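Local coordinates for protein ADP-ribosylation factor guanine nucleotide-exchange factor SEC7 (PDB 4OIY) that activates the small GTPase ARF1 at the trans-Golgi network as a guanine nucleotide-exchange factor, this chain being its catalytic Sec7 domain, and so supports vesicle budding and Golgi traffic, at residues I16-N20 / G53-V59; M74-D79 / K114-R118; S87-R93 / E185-I191. The contacts are given in a common frame with arbitrary orientation. Residue numbers count along the deposited sequence, not the author numbering.

In the fold
The three contacts lie along the elongated, all-helical Sec7 domain. Interaction 1 joins helix 11-21 to the start of helix 56-64 near the N-terminal end, and interaction 3 ties helix 88-96 to the C-terminal tail on the opposite side of the chain's centre, about 25 Å away from centre to centre. Interaction 2 is centred about 20 Å from the centre of interaction 1 and about 18 Å from that of interaction 3, with which it shares a core: Phe115 CZ is 3.6 Å from Leu92 N. Interaction 1 comes within about 5 Å of interaction 2, nearest atoms, without touching it. Beside interaction 2 lies the Mg2+-binding residue Asp121, its side chain about 5 Å from that of Arg118; interactions 1 and 3 lie away from it.

Interaction 1 (I16-N20 / G53-V59); sequences IAIFN and GLDMAAV
The side-chain amide of Asn20 bonds to the backbone of Gly53 and Asp55. Its OD1 accepts a nearly linear hydrogen bond from Asp55 N at 2.8 Å, while its ND2 gives a weak one to Gly53 O at 3.4 Å; chi1 near -73° swings the group across. Residues 16-20 are regular helix. In the other segment Gly53 has phi/psi 96/2, a conformation that calls for glycine, Leu54 and Asp55 are extended, and helix begins at Met56. Asp55 is its N-cap: with chi1 t, OD1 accepts from Ala58 N at 3.0 Å and weakly from Ala57 N at 3.0 Å. The CA register pairs Ile16 with Leu54 (6.4 Å) and Asn20 with Ala58 (5.8 Å).

Beneath the polar pair, Leu54 CD2 lies 3.8 Å from Ile16 CG2 and 4.0 Å from Phe19 CD1. The Phe19 ring, chi1 t, reaches Val59 CG2 (Phe19 CE1 to CG2, 3.7 Å) and Ala58 CB (4.3 Å from CE1). A side-chain amide thus satisfies backbone groups of the turn leading into a capped helix, while apolar side chains pack helix 11-21 on the start of helix 56-64, Phe19 and Leu54 also touching helix 41-50.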
ATOM      1  N   ILE A  16      -8.262 -19.887   1.381  1.00 12.05           N
ATOM      2  CA  ILE A  16      -7.163 -19.033   0.927  1.00 11.56           C
ATOM      3  C   ILE A  16      -6.797 -19.389  -0.517  1.00 11.45           C
ATOM      4  O   ILE A  16      -6.529 -18.506  -1.335  1.00 10.76           O
ATOM      5  CB  ILE A  16      -5.947 -19.149   1.875  1.00 11.59           C
ATOM      6  CG1 ILE A  16      -6.272 -18.441   3.196  1.00 11.56           C
ATOM      7  CG2 ILE A  16      -4.684 -18.565   1.241  1.00 11.72           C
ATOM      8  CD1 ILE A  16      -5.275 -18.690   4.306  1.00 11.91           C
ATOM      9  N   ALA A  17      -6.808 -20.676  -0.836  1.00 11.27           N
ATOM     10  CA  ALA A  17      -6.556 -21.106  -2.212  1.00 11.36           C
ATOM     11  C   ALA A  17      -7.622 -20.565  -3.164  1.00 11.57           C
ATOM     12  O   ALA A  17      -7.297 -20.107  -4.267  1.00 11.51           O
ATOM     13  CB  ALA A  17      -6.483 -22.627  -2.296  1.00 11.56           C
ATOM     14  N   ILE A  18      -8.881 -20.599  -2.735  1.00 11.43           N
ATOM     15  CA  ILE A  18      -9.973 -20.046  -3.543  1.00 11.63           C
ATOM     16  C   ILE A  18      -9.738 -18.550  -3.738  1.00 11.19           C
ATOM     17  O   ILE A  18      -9.874 -18.041  -4.850  1.00 10.98           O
ATOM     18  CB  ILE A  18     -11.354 -20.305  -2.903  1.00 12.31           C
ATOM     19  CG1 ILE A  18     -11.650 -21.805  -2.867  1.00 13.08           C
ATOM     20  CG2 ILE A  18     -12.455 -19.584  -3.673  1.00 12.44           C
ATOM     21  CD1 ILE A  18     -12.808 -22.172  -1.968  1.00 13.58           C
ATOM     22  N   PHE A  19      -9.358 -17.855  -2.671  1.00 10.60           N
ATOM     23  CA  PHE A  19      -9.110 -16.409  -2.765  1.00 10.32           C
ATOM     24  C   PHE A  19      -7.999 -16.105  -3.757  1.00 10.12           C
ATOM     25  O   PHE A  19      -8.115 -15.200  -4.573  1.00 10.25           O
ATOM     26  CB  PHE A  19      -8.743 -15.807  -1.407  1.00 10.34           C
ATOM     27  CG  PHE A  19      -8.431 -14.336  -1.474  1.00 10.26           C
ATOM     28  CD1 PHE A  19      -7.145 -13.885  -1.736  1.00 10.37           C
ATOM     29  CD2 PHE A  19      -9.441 -13.407  -1.322  1.00 10.35           C
ATOM     30  CE1 PHE A  19      -6.878 -12.527  -1.824  1.00 10.53           C
ATOM     31  CE2 PHE A  19      -9.180 -12.052  -1.403  1.00 10.50           C
ATOM     32  CZ  PHE A  19      -7.898 -11.609  -1.658  1.00 10.63           C
ATOM     33  N   ASN A  20      -6.902 -16.843  -3.668  1.00 10.01           N
ATOM     34  CA  ASN A  20      -5.750 -16.570  -4.513  1.00 10.40           C
ATOM     35  C   ASN A  20      -6.050 -16.847  -5.981  1.00 11.21           C
ATOM     36  O   ASN A  20      -5.439 -16.244  -6.860  1.00 11.76           O
ATOM     37  CB  ASN A  20      -4.526 -17.365  -4.047  1.00 10.23           C
ATOM     38  CG  ASN A  20      -3.933 -16.831  -2.755  1.00 10.04           C
ATOM     39  OD1 ASN A  20      -4.094 -15.663  -2.410  1.00 10.13           O
ATOM     40  ND2 ASN A  20      -3.226 -17.692  -2.034  1.00  9.94           N
ATOM     41  N   GLY A  53      -0.762 -15.956   4.224  1.00 13.96           N
ATOM     42  CA  GLY A  53      -0.806 -16.854   3.083  1.00 13.48           C
ATOM     43  C   GLY A  53      -1.552 -16.331   1.875  1.00 12.57           C
ATOM     44  O   GLY A  53      -1.677 -17.043   0.883  1.00 12.92           O
ATOM     45  N   LEU A  54      -2.057 -15.097   1.949  1.00 12.18           N
ATOM     46  CA  LEU A  54      -2.705 -14.495   0.792  1.00 11.93           C
ATOM     47  C   LEU A  54      -1.635 -14.021  -0.178  1.00 11.90           C
ATOM     48  O   LEU A  54      -0.594 -13.506   0.237  1.00 12.26           O
ATOM     49  CB  LEU A  54      -3.618 -13.336   1.192  1.00 11.97           C
ATOM     50  CG  LEU A  54      -4.731 -13.647   2.194  1.00 12.28           C
ATOM     51  CD1 LEU A  54      -5.640 -12.444   2.376  1.00 12.29           C
ATOM     52  CD2 LEU A  54      -5.551 -14.859   1.793  1.00 12.38           C
ATOM     53  N   ASP A  55      -1.886 -14.226  -1.465  1.00 11.80           N
ATOM     54  CA  ASP A  55      -0.964 -13.784  -2.497  1.00 11.97           C
ATOM     55  C   ASP A  55      -1.056 -12.261  -2.601  1.00 11.87           C
ATOM     56  O   ASP A  55      -2.129 -11.718  -2.817  1.00 10.98           O
ATOM     57  CB  ASP A  55      -1.309 -14.454  -3.819  1.00 12.72           C
ATOM     58  CG  ASP A  55      -0.334 -14.122  -4.900  1.00 13.60           C
ATOM     59  OD1 ASP A  55      -0.468 -13.030  -5.476  1.00 14.25           O
ATOM     60  OD2 ASP A  55       0.562 -14.951  -5.179  1.00 15.17           O
ATOM     61  N   MET A  56       0.071 -11.575  -2.433  1.00 12.22           N
ATOM     62  CA  MET A  56       0.050 -10.115  -2.395  1.00 12.77           C
ATOM     63  C   MET A  56      -0.391  -9.494  -3.704  1.00 11.27           C
ATOM     64  O   MET A  56      -0.964  -8.410  -3.704  1.00 10.08           O
ATOM     65  CB  MET A  56       1.410  -9.576  -1.988  1.00 15.50           C
ATOM     66  CG  MET A  56       1.706  -9.886  -0.538  1.00 17.41           C
ATOM     67  SD  MET A  56       2.849  -8.694   0.131  1.00 22.97           S
ATOM     68  CE  MET A  56       4.329  -9.219  -0.706  1.00 21.79           C
ATOM     69  N   ALA A  57      -0.118 -10.174  -4.810  1.00 10.42           N
ATOM     70  CA  ALA A  57      -0.577  -9.693  -6.107  1.00  9.87           C
ATOM     71  C   ALA A  57      -2.079  -9.882  -6.260  1.00  9.38           C
ATOM     72  O   ALA A  57      -2.761  -9.009  -6.788  1.00  9.17           O
ATOM     73  CB  ALA A  57       0.168 -10.377  -7.238  1.00  9.90           C
ATOM     74  N   ALA A  58      -2.602 -11.010  -5.782  1.00  8.87           N
ATOM     75  CA  ALA A  58      -4.039 -11.220  -5.803  1.00  8.70           C
ATOM     76  C   ALA A  58      -4.743 -10.178  -4.930  1.00  8.45           C
ATOM     77  O   ALA A  58      -5.769  -9.622  -5.326  1.00  8.51           O
ATOM     78  CB  ALA A  58      -4.383 -12.633  -5.344  1.00  8.65           C
ATOM     79  N   VAL A  59      -4.185  -9.891  -3.757  1.00  8.33           N
ATOM     80  CA  VAL A  59      -4.764  -8.881  -2.863  1.00  8.47           C
ATOM     81  C   VAL A  59      -4.741  -7.506  -3.534  1.00  8.53           C
ATOM     82  O   VAL A  59      -5.738  -6.791  -3.529  1.00  8.53           O
ATOM     83  CB  VAL A  59      -4.029  -8.841  -1.498  1.00  8.37           C
ATOM     84  CG1 VAL A  59      -4.494  -7.654  -0.660  1.00  8.51           C
ATOM     85  CG2 VAL A  59      -4.234 -10.145  -0.737  1.00  8.38           C
TER

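Interaction 2 (M74-D79 / K114-R118); sequences MHAFVD and KFAER
Lys114 lays its aliphatic chain over helix 68-79 as a knob in the hole formed by Met74, His75, Val78 and Asp79. With chi1 t, chi2 near +63° and the rest extended, its CG meets Val78 CB at 3.6 Å, its CD lies 3.7 Å from His75 CD2, and its CB is 4.3 Å from Met74 SD. The ammonium end then reaches Asp79, where Lys114 NZ and Asp79 OD1 form a hydrogen-bonded salt bridge of 3.0 Å; chi1 near -78° brings this carboxylate across.

Both segments are helical. Their axes approach to 9.8 Å and run in broadly the same direction, crossing at -37°. In the backbone register His75 CA lies 6.7 Å from Lys114 CA, and Val78 CA 6.4 Å from Phe115 CA. Further on, Asp79 CA lies 6.9 Å from Arg118 CA. Val78, chi1 t, points into the interface: its CG1 is 3.8 Å from Arg118 CB and 4.0 Å from Phe115 CA. Arg118 also has chi1 t, with chi2 near +73°. Asp79 O lies over one face of its guanidinium, 2.9 Å from Arg118 NH2 but at an angle too poor for a hydrogen bond; NH2 instead bonds to Phe81 O, two residues on from Asp79.

The ring of Phe115 extends toward helix 88-96, which it touches, and meets Phe83 edge-to-face. Apolar contact inside and a salt bridge at the rim make this a helix pair with a single knob-into-hole contact, its Arg118 end close to the Mg2+-binding residue Asp121.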
ATOM      1  N   MET A  74     -10.870  -1.157  -0.413  1.00  9.97           N
ATOM      2  CA  MET A  74      -9.526  -0.591  -0.387  1.00 10.08           C
ATOM      3  C   MET A  74      -9.445   0.574   0.597  1.00 10.10           C
ATOM      4  O   MET A  74      -8.469   0.701   1.316  1.00  9.66           O
ATOM      5  CB  MET A  74      -9.095  -0.155  -1.787  1.00 10.32           C
ATOM      6  CG  MET A  74      -7.652   0.316  -1.875  1.00 10.52           C
ATOM      7  SD  MET A  74      -7.469   2.083  -1.577  1.00 10.92           S
ATOM      8  CE  MET A  74      -7.936   2.658  -3.204  1.00 10.86           C
ATOM      9  N   HIS A  75     -10.467   1.426   0.627  1.00 10.68           N
ATOM     10  CA  HIS A  75     -10.461   2.529   1.581  1.00 11.28           C
ATOM     11  C   HIS A  75     -10.451   2.009   3.020  1.00 10.92           C
ATOM     12  O   HIS A  75      -9.698   2.514   3.869  1.00 10.98           O
ATOM     13  CB  HIS A  75     -11.623   3.471   1.319  1.00 12.25           C
ATOM     14  CG  HIS A  75     -11.459   4.275   0.065  1.00 13.39           C
ATOM     15  ND1 HIS A  75     -12.487   5.004  -0.495  1.00 14.81           N
ATOM     16  CD2 HIS A  75     -10.389   4.454  -0.743  1.00 13.98           C
ATOM     17  CE1 HIS A  75     -12.050   5.610  -1.585  1.00 14.68           C
ATOM     18  NE2 HIS A  75     -10.778   5.296  -1.755  1.00 14.54           N
ATOM     19  N   ALA A  76     -11.253   0.980   3.280  1.00 10.74           N
ATOM     20  CA  ALA A  76     -11.266   0.339   4.600  1.00 10.44           C
ATOM     21  C   ALA A  76      -9.911  -0.288   4.929  1.00 10.46           C
ATOM     22  O   ALA A  76      -9.465  -0.252   6.060  1.00 10.69           O
ATOM     23  CB  ALA A  76     -12.352  -0.720   4.678  1.00 10.48           C
ATOM     24  N   PHE A  77      -9.265  -0.867   3.931  1.00 10.12           N
ATOM     25  CA  PHE A  77      -7.955  -1.494   4.106  1.00  9.87           C
ATOM     26  C   PHE A  77      -6.945  -0.448   4.589  1.00 10.10           C
ATOM     27  O   PHE A  77      -6.257  -0.659   5.586  1.00 10.33           O
ATOM     28  CB  PHE A  77      -7.559  -2.121   2.762  1.00  9.67           C
ATOM     29  CG  PHE A  77      -6.232  -2.828   2.739  1.00  9.61           C
ATOM     30  CD1 PHE A  77      -6.146  -4.176   3.058  1.00  9.77           C
ATOM     31  CD2 PHE A  77      -5.092  -2.169   2.304  1.00  9.65           C
ATOM     32  CE1 PHE A  77      -4.938  -4.844   2.987  1.00  9.79           C
ATOM     33  CE2 PHE A  77      -3.874  -2.828   2.245  1.00  9.67           C
ATOM     34  CZ  PHE A  77      -3.805  -4.171   2.574  1.00  9.65           C
ATOM     35  N   VAL A  78      -6.886   0.689   3.898  1.00 10.25           N
ATOM     36  CA  VAL A  78      -5.991   1.780   4.299  1.00 10.44           C
ATOM     37  C   VAL A  78      -6.368   2.289   5.692  1.00 11.40           C
ATOM     38  O   VAL A  78      -5.492   2.593   6.490  1.00 11.16           O
ATOM     39  CB  VAL A  78      -5.975   2.949   3.285  1.00 10.31           C
ATOM     40  CG1 VAL A  78      -4.959   4.004   3.700  1.00 10.36           C
ATOM     41  CG2 VAL A  78      -5.643   2.442   1.886  1.00 10.23           C
ATOM     42  N   ASP A  79      -7.665   2.344   5.986  1.00 12.67           N
ATOM     43  CA  ASP A  79      -8.138   2.833   7.290  1.00 14.13           C
ATOM     44  C   ASP A  79      -7.683   1.977   8.468  1.00 14.02           C
ATOM     45  O   ASP A  79      -7.683   2.461   9.601  1.00 14.82           O
ATOM     46  CB  ASP A  79      -9.669   2.926   7.334  1.00 15.60           C
ATOM     47  CG  ASP A  79     -10.215   4.143   6.624  1.00 17.01           C
ATOM     48  OD1 ASP A  79      -9.445   5.058   6.259  1.00 18.34           O
ATOM     49  OD2 ASP A  79     -11.457   4.187   6.448  1.00 19.33           O
ATOM     50  N   LYS A 114      -5.467   7.762  -1.167  1.00  9.13           N
ATOM     51  CA  LYS A 114      -6.026   7.328   0.110  1.00  9.13           C
ATOM     52  C   LYS A 114      -4.934   7.196   1.169  1.00  8.55           C
ATOM     53  O   LYS A 114      -5.133   7.588   2.319  1.00  8.17           O
ATOM     54  CB  LYS A 114      -6.774   6.009  -0.041  1.00  9.99           C
ATOM     55  CG  LYS A 114      -7.416   5.504   1.238  1.00 11.00           C
ATOM     56  CD  LYS A 114      -8.499   6.419   1.791  1.00 12.12           C
ATOM     57  CE  LYS A 114      -9.060   5.830   3.079  1.00 13.30           C
ATOM     58  NZ  LYS A 114     -10.001   6.727   3.797  1.00 14.31           N
ATOM     59  N   PHE A 115      -3.785   6.641   0.787  1.00  8.17           N
ATOM     60  CA  PHE A 115      -2.629   6.606   1.681  1.00  8.25           C
ATOM     61  C   PHE A 115      -2.287   8.008   2.179  1.00  8.30           C
ATOM     62  O   PHE A 115      -2.125   8.221   3.383  1.00  8.17           O
ATOM     63  CB  PHE A 115      -1.415   5.995   0.987  1.00  8.29           C
ATOM     64  CG  PHE A 115      -0.134   6.211   1.730  1.00  8.20           C
ATOM     65  CD1 PHE A 115       0.194   5.391   2.797  1.00  8.28           C
ATOM     66  CD2 PHE A 115       0.716   7.254   1.399  1.00  8.14           C
ATOM     67  CE1 PHE A 115       1.347   5.602   3.513  1.00  8.41           C
ATOM     68  CE2 PHE A 115       1.877   7.475   2.121  1.00  8.39           C
ATOM     69  CZ  PHE A 115       2.187   6.642   3.180  1.00  8.37           C
ATOM     70  N   ALA A 116      -2.188   8.959   1.257  1.00  8.34           N
ATOM     71  CA  ALA A 116      -1.810  10.334   1.605  1.00  8.86           C
ATOM     72  C   ALA A 116      -2.822  10.938   2.564  1.00  9.46           C
ATOM     73  O   ALA A 116      -2.449  11.588   3.536  1.00  9.16           O
ATOM     74  CB  ALA A 116      -1.692  11.190   0.348  1.00  8.84           C
ATOM     75  N   GLU A 117      -4.101  10.723   2.296  1.00 10.39           N
ATOM     76  CA  GLU A 117      -5.154  11.257   3.155  1.00 11.39           C
ATOM     77  C   GLU A 117      -5.070  10.686   4.565  1.00 11.35           C
ATOM     78  O   GLU A 117      -5.183  11.427   5.546  1.00 11.31           O
ATOM     79  CB  GLU A 117      -6.526  11.018   2.527  1.00 12.63           C
ATOM     80  CG  GLU A 117      -6.772  11.920   1.328  1.00 14.49           C
ATOM     81  CD  GLU A 117      -7.951  11.495   0.478  1.00 15.96           C
ATOM     82  OE1 GLU A 117      -8.537  10.427   0.748  1.00 18.13           O
ATOM     83  OE2 GLU A 117      -8.281  12.225  -0.486  1.00 17.97           O
ATOM     84  N   ARG A 118      -4.840   9.383   4.667  1.00 11.16           N
ATOM     85  CA  ARG A 118      -4.724   8.713   5.964  1.00 11.53           C
ATOM     86  C   ARG A 118      -3.487   9.215   6.681  1.00 10.96           C
ATOM     87  O   ARG A 118      -3.529   9.514   7.876  1.00 10.46           O
ATOM     88  CB  ARG A 118      -4.660   7.191   5.774  1.00 12.73           C
ATOM     89  CG  ARG A 118      -4.486   6.356   7.039  1.00 14.42           C
ATOM     90  CD  ARG A 118      -5.754   6.338   7.855  1.00 15.83           C
ATOM     91  NE  ARG A 118      -5.658   5.458   9.020  1.00 17.30           N
ATOM     92  CZ  ARG A 118      -6.553   5.419  10.003  1.00 19.00           C
ATOM     93  NH1 ARG A 118      -7.626   6.198   9.973  1.00 19.98           N
ATOM     94  NH2 ARG A 118      -6.373   4.586  11.024  1.00 19.72           N
TER

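Interaction 3 (S87-R93 / E185-I191); sequences SIVDALR and EIANNEI
Residues 88-93 form the first turns of helix 88-96, with Ser87 at the N-cap, whereas 185-191 carries the last turn of helix 176-188 and then opens into an extended tail. Asn189, at phi/psi -146/100, is the first residue to leave helical angles, and Glu190 continues at -54/139 to the C-terminal Ile191. The tail turns back toward helix 88-96 and meets it at Arg93, so that Val89 CA lies 6.9 Å from Glu185 CA and Arg93 CA 5.3 Å from Ile191 CA.

At the helix start, Ser87 OG (chi1 near +76°) accepts from Asp90 N at 3.0 Å and donates to Glu185 OE1 at 2.7 Å. A water bridges the acidic pair, donating to Asp90 OD1 at 2.7 Å and Glu185 OE1 at 2.9 Å and accepting from Arg93 NH2 at 3.1 Å. Arg93, t at chi1 and chi2 and then bent by chi3 near -56°, forms a salt bridge from NH1 to Asp90 OD1 at 2.7 Å; its charge and the water probably offset the 4.0 Å approach of Asp90 OD1 to Glu185 OE1. Arg93 NH2 donates to Asn189 O at 2.9 Å, and its NE weakly to the same oxygen at 3.4 Å.

Apolar contacts lie alongside: Val89 CG1 to Ile186 CD1 at 3.7 Å, Leu92 CD2 to Ile191 CD1 at 4.1 Å, and Arg93 CB to Ile191 CG1 at 3.8 Å. Ile191 N bonds to Asn144, and its terminal carboxylate to Gln97. Here the C-terminal end of this Sec7-domain fragment docks against helix 88-96 through an arginine that captures a carbonyl just past a helix C-terminus.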
ATOM      1  N   SER A  87       7.414   8.401  10.155  1.00 11.83           N
ATOM      2  CA  SER A  87       7.832   9.183   8.995  1.00 11.29           C
ATOM      3  C   SER A  87       7.013   8.714   7.792  1.00 10.65           C
ATOM      4  O   SER A  87       6.482   7.599   7.783  1.00 10.62           O
ATOM      5  CB  SER A  87       9.314   9.017   8.700  1.00 11.61           C
ATOM      6  OG  SER A  87       9.585   7.778   8.080  1.00 12.08           O
ATOM      7  N   ILE A  88       6.908   9.563   6.778  1.00  9.87           N
ATOM      8  CA  ILE A  88       6.176   9.157   5.581  1.00  9.81           C
ATOM      9  C   ILE A  88       6.819   7.919   4.943  1.00  9.49           C
ATOM     10  O   ILE A  88       6.105   7.074   4.379  1.00  9.34           O
ATOM     11  CB  ILE A  88       5.998  10.308   4.572  1.00  9.82           C
ATOM     12  CG1 ILE A  88       5.036   9.894   3.445  1.00  9.97           C
ATOM     13  CG2 ILE A  88       7.336  10.755   4.001  1.00 10.05           C
ATOM     14  CD1 ILE A  88       4.661  11.021   2.508  1.00 10.03           C
ATOM     15  N   VAL A  89       8.142   7.776   5.066  1.00  9.44           N
ATOM     16  CA  VAL A  89       8.816   6.575   4.552  1.00  9.46           C
ATOM     17  C   VAL A  89       8.417   5.316   5.332  1.00  9.83           C
ATOM     18  O   VAL A  89       8.148   4.281   4.737  1.00  9.51           O
ATOM     19  CB  VAL A  89      10.349   6.755   4.524  1.00  9.61           C
ATOM     20  CG1 VAL A  89      11.073   5.423   4.301  1.00  9.58           C
ATOM     21  CG2 VAL A  89      10.718   7.760   3.451  1.00  9.77           C
ATOM     22  N   ASP A  90       8.376   5.398   6.655  1.00 10.37           N
ATOM     23  CA  ASP A  90       7.989   4.240   7.447  1.00 11.16           C
ATOM     24  C   ASP A  90       6.536   3.858   7.196  1.00 10.55           C
ATOM     25  O   ASP A  90       6.203   2.675   7.114  1.00 10.43           O
ATOM     26  CB  ASP A  90       8.291   4.473   8.925  1.00 12.57           C
ATOM     27  CG  ASP A  90       9.769   4.226   9.257  1.00 13.94           C
ATOM     28  OD1 ASP A  90      10.460   3.529   8.479  1.00 16.97           O
ATOM     29  OD2 ASP A  90      10.235   4.725  10.286  1.00 16.83           O
ATOM     30  N   ALA A  91       5.682   4.861   7.022  1.00 10.10           N
ATOM     31  CA  ALA A  91       4.284   4.612   6.671  1.00 10.14           C
ATOM     32  C   ALA A  91       4.162   3.950   5.306  1.00 10.05           C
ATOM     33  O   ALA A  91       3.470   2.955   5.164  1.00  9.49           O
ATOM     34  CB  ALA A  91       3.484   5.902   6.710  1.00 10.31           C
ATOM     35  N   LEU A  92       4.871   4.489   4.320  1.00 10.17           N
ATOM     36  CA  LEU A  92       4.882   3.909   2.976  1.00 10.74           C
ATOM     37  C   LEU A  92       5.414   2.469   2.970  1.00 11.10           C
ATOM     38  O   LEU A  92       4.895   1.609   2.247  1.00 10.70           O
ATOM     39  CB  LEU A  92       5.738   4.769   2.052  1.00 11.16           C
ATOM     40  CG  LEU A  92       5.557   4.621   0.545  1.00 11.96           C
ATOM     41  CD1 LEU A  92       4.141   4.993   0.149  1.00 11.90           C
ATOM     42  CD2 LEU A  92       6.572   5.503  -0.156  1.00 12.33           C
ATOM     43  N   ARG A  93       6.454   2.202   3.763  1.00 11.36           N
ATOM     44  CA  ARG A  93       7.034   0.860   3.823  1.00 12.38           C
ATOM     45  C   ARG A  93       6.008  -0.125   4.374  1.00 12.15           C
ATOM     46  O   ARG A  93       5.796  -1.201   3.806  1.00 12.16           O
ATOM     47  CB  ARG A  93       8.325   0.817   4.665  1.00 13.53           C
ATOM     48  CG  ARG A  93       9.035  -0.531   4.529  1.00 14.71           C
ATOM     49  CD  ARG A  93      10.407  -0.660   5.181  1.00 15.80           C
ATOM     50  NE  ARG A  93      11.408   0.329   4.761  1.00 16.18           N
ATOM     51  CZ  ARG A  93      11.666   1.463   5.408  1.00 16.13           C
ATOM     52  NH1 ARG A  93      10.980   1.794   6.496  1.00 16.79           N
ATOM     53  NH2 ARG A  93      12.602   2.284   4.957  1.00 16.15           N
ATOM     54  N   GLU A 185      16.552   7.353   4.805  1.00 13.31           N
ATOM     55  CA  GLU A 185      15.678   6.271   5.252  1.00 13.40           C
ATOM     56  C   GLU A 185      15.486   5.238   4.145  1.00 13.13           C
ATOM     57  O   GLU A 185      15.598   4.032   4.386  1.00 13.63           O
ATOM     58  CB  GLU A 185      14.322   6.808   5.714  1.00 14.00           C
ATOM     59  CG  GLU A 185      14.400   7.574   7.028  1.00 14.59           C
ATOM     60  CD  GLU A 185      13.040   7.876   7.621  1.00 15.56           C
ATOM     61  OE1 GLU A 185      12.149   7.014   7.550  1.00 15.87           O
ATOM     62  OE2 GLU A 185      12.862   8.979   8.186  1.00 17.68           O
ATOM     63  N   ILE A 186      15.224   5.712   2.930  1.00 12.88           N
ATOM     64  CA  ILE A 186      15.058   4.819   1.787  1.00 12.89           C
ATOM     65  C   ILE A 186      16.379   4.138   1.456  1.00 13.34           C
ATOM     66  O   ILE A 186      16.408   2.927   1.255  1.00 12.57           O
ATOM     67  CB  ILE A 186      14.529   5.569   0.545  1.00 12.68           C
ATOM     68  CG1 ILE A 186      13.097   6.066   0.786  1.00 12.68           C
ATOM     69  CG2 ILE A 186      14.601   4.681  -0.701  1.00 13.00           C
ATOM     70  CD1 ILE A 186      12.034   4.992   0.736  1.00 12.85           C
ATOM     71  N   ALA A 187      17.456   4.917   1.385  1.00 14.02           N
ATOM     72  CA  ALA A 187      18.775   4.375   1.031  1.00 14.82           C
ATOM     73  C   ALA A 187      19.209   3.251   1.969  1.00 15.84           C
ATOM     74  O   ALA A 187      19.811   2.270   1.528  1.00 15.91           O
ATOM     75  CB  ALA A 187      19.823   5.480   1.016  1.00 15.00           C
ATOM     76  N   ASN A 188      18.900   3.386   3.256  1.00 16.60           N
ATOM     77  CA  ASN A 188      19.385   2.433   4.255  1.00 17.84           C
ATOM     78  C   ASN A 188      18.505   1.200   4.422  1.00 18.38           C
ATOM     79  O   ASN A 188      18.980   0.167   4.901  1.00 18.44           O
ATOM     80  CB  ASN A 188      19.556   3.131   5.604  1.00 18.79           C
ATOM     81  CG  ASN A 188      20.694   4.134   5.603  1.00 19.90           C
ATOM     82  OD1 ASN A 188      21.591   4.076   4.760  1.00 21.96           O
ATOM     83  ND2 ASN A 188      20.675   5.047   6.564  1.00 20.75           N
ATOM     84  N   ASN A 189      17.228   1.313   4.058  1.00 18.39           N
ATOM     85  CA  ASN A 189      16.291   0.192   4.142  1.00 18.90           C
ATOM     86  C   ASN A 189      15.265   0.221   3.004  1.00 18.66           C
ATOM     87  O   ASN A 189      14.282   0.965   3.053  1.00 17.10           O
ATOM     88  CB  ASN A 189      15.589   0.175   5.506  1.00 20.03           C
ATOM     89  CG  ASN A 189      16.537  -0.164   6.653  1.00 21.43           C
ATOM     90  OD1 ASN A 189      16.980  -1.308   6.790  1.00 24.11           O
ATOM     91  ND2 ASN A 189      16.863   0.828   7.471  1.00 22.28           N
ATOM     92  N   GLU A 190      15.525  -0.593   1.982  1.00 18.78           N
ATOM     93  CA  GLU A 190      14.657  -0.730   0.813  1.00 19.91           C
ATOM     94  C   GLU A 190      13.225  -1.066   1.199  1.00 19.89           C
ATOM     95  O   GLU A 190      13.003  -1.889   2.084  1.00 20.78           O
ATOM     96  CB  GLU A 190      15.195  -1.853  -0.078  1.00 21.01           C
ATOM     97  CG  GLU A 190      14.364  -2.150  -1.317  1.00 22.38           C
ATOM     98  CD  GLU A 190      14.926  -3.288  -2.154  1.00 23.16           C
ATOM     99  OE1 GLU A 190      15.912  -3.922  -1.730  1.00 24.66           O
ATOM    100  OE2 GLU A 190      14.378  -3.543  -3.245  1.00 25.00           O
ATOM    101  N   ILE A 191      12.261  -0.441   0.525  1.00 19.68           N
ATOM    102  CA  ILE A 191      10.863  -0.844   0.638  1.00 20.22           C
ATOM    103  C   ILE A 191      10.611  -2.020  -0.304  1.00 20.62           C
ATOM    104  O   ILE A 191      10.975  -1.981  -1.481  1.00 21.42           O
ATOM    105  CB  ILE A 191       9.906   0.315   0.302  1.00 19.99           C
ATOM    106  CG1 ILE A 191      10.101   1.451   1.313  1.00 20.06           C
ATOM    107  CG2 ILE A 191       8.458  -0.175   0.291  1.00 19.92           C
ATOM    108  CD1 ILE A 191       9.270   2.684   1.042  1.00 20.10           C
ATOM    109  OXT ILE A 191      10.046  -3.042   0.090  1.00 21.42           O
TER
HETATM  110  O   HOH W   1      12.882   4.210   7.392  1.00 22.92           O